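Local structure of transcriptional regulator ComR (Streptococcus vestibularis F0396, 6HU8) at residues D50-I55 / D65-D70. The protein probably binds DNA as a competence regulator of the RNPP family, pairing a helix-turn-helix domain with a peptide-sensing TPR domain. Residues are numbered along the deposited sequence; the frame is centred on the assembly and turned at random.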
ATOM      1  N   ASP A  50     -15.531   5.670  -7.467  1.00 39.33           N
ATOM      2  CA  ASP A  50     -14.796   6.906  -7.725  1.00 44.01           C
ATOM      3  C   ASP A  50     -14.634   7.150  -9.215  1.00 39.51           C
ATOM      4  O   ASP A  50     -14.887   8.247  -9.697  1.00 38.71           O
ATOM      5  CB  ASP A  50     -13.411   6.882  -7.076  1.00 46.25           C
ATOM      6  CG  ASP A  50     -13.470   6.919  -5.559  1.00 53.29           C
ATOM      7  OD1 ASP A  50     -14.456   7.462  -5.008  1.00 53.62           O
ATOM      8  OD2 ASP A  50     -12.523   6.399  -4.929  1.00 60.78           O
ATOM      9  N   LYS A  51     -14.199   6.135  -9.946  1.00 36.12           N
ATOM     10  CA  LYS A  51     -13.990   6.329 -11.369  1.00 36.54           C
ATOM     11  C   LYS A  51     -15.327   6.451 -12.138  1.00 39.38           C
ATOM     12  O   LYS A  51     -15.444   7.270 -13.057  1.00 37.57           O
ATOM     13  CB  LYS A  51     -13.098   5.210 -11.922  1.00 36.10           C
ATOM     14  CG  LYS A  51     -11.731   5.199 -11.212  1.00 41.68           C
ATOM     15  CD  LYS A  51     -10.585   4.689 -12.064  1.00 47.01           C
ATOM     16  CE  LYS A  51      -9.273   4.657 -11.249  1.00 39.06           C
ATOM     17  NZ  LYS A  51      -8.913   5.964 -10.624  1.00 41.20           N
ATOM     18  N   LEU A  52     -16.348   5.684 -11.760  1.00 36.54           N
ATOM     19  CA  LEU A  52     -17.636   5.840 -12.430  1.00 32.49           C
ATOM     20  C   LEU A  52     -18.246   7.221 -12.134  1.00 35.79           C
ATOM     21  O   LEU A  52     -18.842   7.850 -13.010  1.00 35.73           O
ATOM     22  CB  LEU A  52     -18.617   4.739 -12.010  1.00 35.40           C
ATOM     23  CG  LEU A  52     -19.908   4.711 -12.834  1.00 35.18           C
ATOM     24  CD1 LEU A  52     -19.658   4.432 -14.305  1.00 35.88           C
ATOM     25  CD2 LEU A  52     -20.901   3.681 -12.290  1.00 41.91           C
ATOM     26  N   SER A  53     -18.086   7.689 -10.898  1.00 34.92           N
ATOM     27  CA  SER A  53     -18.558   9.018 -10.505  1.00 35.96           C
ATOM     28  C   SER A  53     -17.917  10.117 -11.374  1.00 38.97           C
ATOM     29  O   SER A  53     -18.573  11.077 -11.776  1.00 38.89           O
ATOM     30  CB  SER A  53     -18.253   9.260  -9.025  1.00 40.09           C
ATOM     31  OG  SER A  53     -18.654  10.556  -8.639  1.00 49.55           O
ATOM     32  N   TYR A  54     -16.630   9.964 -11.666  1.00 36.04           N
ATOM     33  CA  TYR A  54     -15.924  10.936 -12.493  1.00 34.46           C
ATOM     34  C   TYR A  54     -16.450  10.889 -13.930  1.00 32.88           C
ATOM     35  O   TYR A  54     -16.744  11.928 -14.540  1.00 34.25           O
ATOM     36  CB  TYR A  54     -14.407  10.676 -12.446  1.00 33.70           C
ATOM     37  CG  TYR A  54     -13.625  11.490 -13.474  1.00 34.11           C
ATOM     38  CD1 TYR A  54     -13.280  12.811 -13.217  1.00 37.68           C
ATOM     39  CD2 TYR A  54     -13.265  10.942 -14.701  1.00 34.58           C
ATOM     40  CE1 TYR A  54     -12.587  13.571 -14.156  1.00 39.42           C
ATOM     41  CE2 TYR A  54     -12.556  11.709 -15.673  1.00 30.97           C
ATOM     42  CZ  TYR A  54     -12.245  13.015 -15.374  1.00 33.73           C
ATOM     43  OH  TYR A  54     -11.562  13.780 -16.261  1.00 36.93           O
ATOM     44  N   ILE A  55     -16.566   9.673 -14.462  1.00 29.76           N
ATOM     45  CA  ILE A  55     -16.991   9.453 -15.837  1.00 32.01           C
ATOM     46  C   ILE A  55     -18.383  10.027 -16.046  1.00 35.25           C
ATOM     47  O   ILE A  55     -18.652  10.691 -17.064  1.00 33.72           O
ATOM     48  CB  ILE A  55     -16.974   7.943 -16.207  1.00 31.88           C
ATOM     49  CG1 ILE A  55     -15.524   7.446 -16.334  1.00 35.14           C
ATOM     50  CG2 ILE A  55     -17.748   7.678 -17.498  1.00 30.48           C
ATOM     51  CD1 ILE A  55     -15.396   5.932 -16.502  1.00 31.85           C
ATOM     52  N   ASP A  65     -27.727   6.339 -14.685  1.00 47.00           N
ATOM     53  CA  ASP A  65     -27.906   6.362 -16.150  1.00 47.22           C
ATOM     54  C   ASP A  65     -26.953   5.396 -16.836  1.00 50.02           C
ATOM     55  O   ASP A  65     -27.348   4.627 -17.704  1.00 55.02           O
ATOM     56  CB  ASP A  65     -27.664   7.763 -16.744  1.00 48.33           C
ATOM     57  CG  ASP A  65     -28.660   8.805 -16.249  1.00 51.59           C
ATOM     58  OD1 ASP A  65     -29.668   8.415 -15.618  1.00 52.15           O
ATOM     59  OD2 ASP A  65     -28.429  10.022 -16.509  1.00 54.06           O
ATOM     60  N   LEU A  66     -25.680   5.461 -16.462  1.00 48.75           N
ATOM     61  CA  LEU A  66     -24.653   4.675 -17.130  1.00 48.28           C
ATOM     62  C   LEU A  66     -24.789   3.199 -16.791  1.00 51.87           C
ATOM     63  O   LEU A  66     -24.310   2.330 -17.520  1.00 55.35           O
ATOM     64  CB  LEU A  66     -23.260   5.163 -16.733  1.00 45.54           C
ATOM     65  CG  LEU A  66     -22.819   6.505 -17.302  1.00 44.71           C
ATOM     66  CD1 LEU A  66     -21.431   6.827 -16.803  1.00 40.13           C
ATOM     67  CD2 LEU A  66     -22.873   6.503 -18.832  1.00 44.04           C
ATOM     68  N   LEU A  67     -25.414   2.909 -15.662  1.00 46.43           N
ATOM     69  CA  LEU A  67     -25.506   1.525 -15.224  1.00 49.42           C
ATOM     70  C   LEU A  67     -26.721   0.806 -15.803  1.00 48.52           C
ATOM     71  O   LEU A  67     -26.696  -0.416 -15.935  1.00 48.37           O
ATOM     72  CB  LEU A  67     -25.550   1.441 -13.698  1.00 49.61           C
ATOM     73  CG  LEU A  67     -24.310   1.891 -12.935  1.00 46.07           C
ATOM     74  CD1 LEU A  67     -24.623   1.925 -11.431  1.00 45.34           C
ATOM     75  CD2 LEU A  67     -23.160   0.949 -13.254  1.00 39.95           C
ATOM     76  N   ASP A  68     -27.764   1.561 -16.156  1.00 49.33           N
ATOM     77  CA  ASP A  68     -29.086   0.976 -16.425  1.00 50.55           C
ATOM     78  C   ASP A  68     -29.470   0.121 -15.223  1.00 55.04           C
ATOM     79  O   ASP A  68     -29.657   0.647 -14.118  1.00 58.29           O
ATOM     80  CB  ASP A  68     -29.089   0.155 -17.711  1.00 56.36           C
ATOM     81  CG  ASP A  68     -30.378   0.314 -18.507  1.00 59.94           C
ATOM     82  OD1 ASP A  68     -31.441   0.497 -17.887  1.00 58.17           O
ATOM     83  OD2 ASP A  68     -30.319   0.248 -19.753  1.00 66.98           O
ATOM     84  N   HIS A  69     -29.541  -1.194 -15.397  1.00 57.45           N
ATOM     85  CA  HIS A  69     -29.875  -2.047 -14.252  1.00 57.91           C
ATOM     86  C   HIS A  69     -28.643  -2.699 -13.621  1.00 59.21           C
ATOM     87  O   HIS A  69     -28.744  -3.301 -12.545  1.00 55.18           O
ATOM     88  CB  HIS A  69     -30.877  -3.129 -14.660  1.00 60.86           C
ATOM     89  CG  HIS A  69     -32.110  -2.589 -15.321  1.00 67.76           C
ATOM     90  ND1 HIS A  69     -32.879  -3.342 -16.185  1.00 74.90           N
ATOM     91  CD2 HIS A  69     -32.703  -1.374 -15.249  1.00 70.05           C
ATOM     92  CE1 HIS A  69     -33.893  -2.611 -16.620  1.00 75.46           C
ATOM     93  NE2 HIS A  69     -33.808  -1.412 -16.066  1.00 78.04           N
ATOM     94  N   ASP A  70     -27.493  -2.588 -14.289  1.00 52.17           N
ATOM     95  CA  ASP A  70     -26.239  -3.163 -13.781  1.00 50.76           C
ATOM     96  C   ASP A  70     -25.800  -2.470 -12.502  1.00 52.56           C
ATOM     97  O   ASP A  70     -26.176  -1.325 -12.260  1.00 53.16           O
ATOM     98  CB  ASP A  70     -25.116  -3.058 -14.827  1.00 48.58           C
ATOM     99  CG  ASP A  70     -25.370  -3.912 -16.051  1.00 50.04           C
ATOM    100  OD1 ASP A  70     -25.794  -5.073 -15.879  1.00 48.99           O
ATOM    101  OD2 ASP A  70     -25.127  -3.428 -17.183  1.00 47.63           O
TER
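L52 spreads its two methyls over two consecutive leucines of the facing helix: CD1 lies 3.9 Å from L66 CD1, and CD2 comes to 3.7 Å from L67 CD2. With CG anti to the backbone N (chi1 -171°), the L52 fork reaches out between L66 and L67. L52 and L66 run past each other in opposite directions, whereas L67 lies aslant to L52 and meets it with its end. One turn on from L52, I55 adds its branch methyl, CG2 standing 3.8 Å from L66 CD1; the two side chains cross nearly at right angles, and L66 CD1 thus touches both L52 and I55. This apolar contact joins helix 49-59 to the short helix 63-67 in the Cro/C1-type helix-turn-helix domain, with L52, I55 and L66 buried. I11 of helix 3-17 and I40 of helix 34-41 also pack on I55, while I7 touches L67 and M63 touches L52. Directly after L67 the helix ends: D68 takes positive phi (53°), and a type II' turn from L67 to D70 closes with D70 N hydrogen-bonded to L67 O at 2.8 Å. D70 OD2 then ties this turn to helix 3-17 through a salt bridge to R10 and a hydrogen bond to S6 OG.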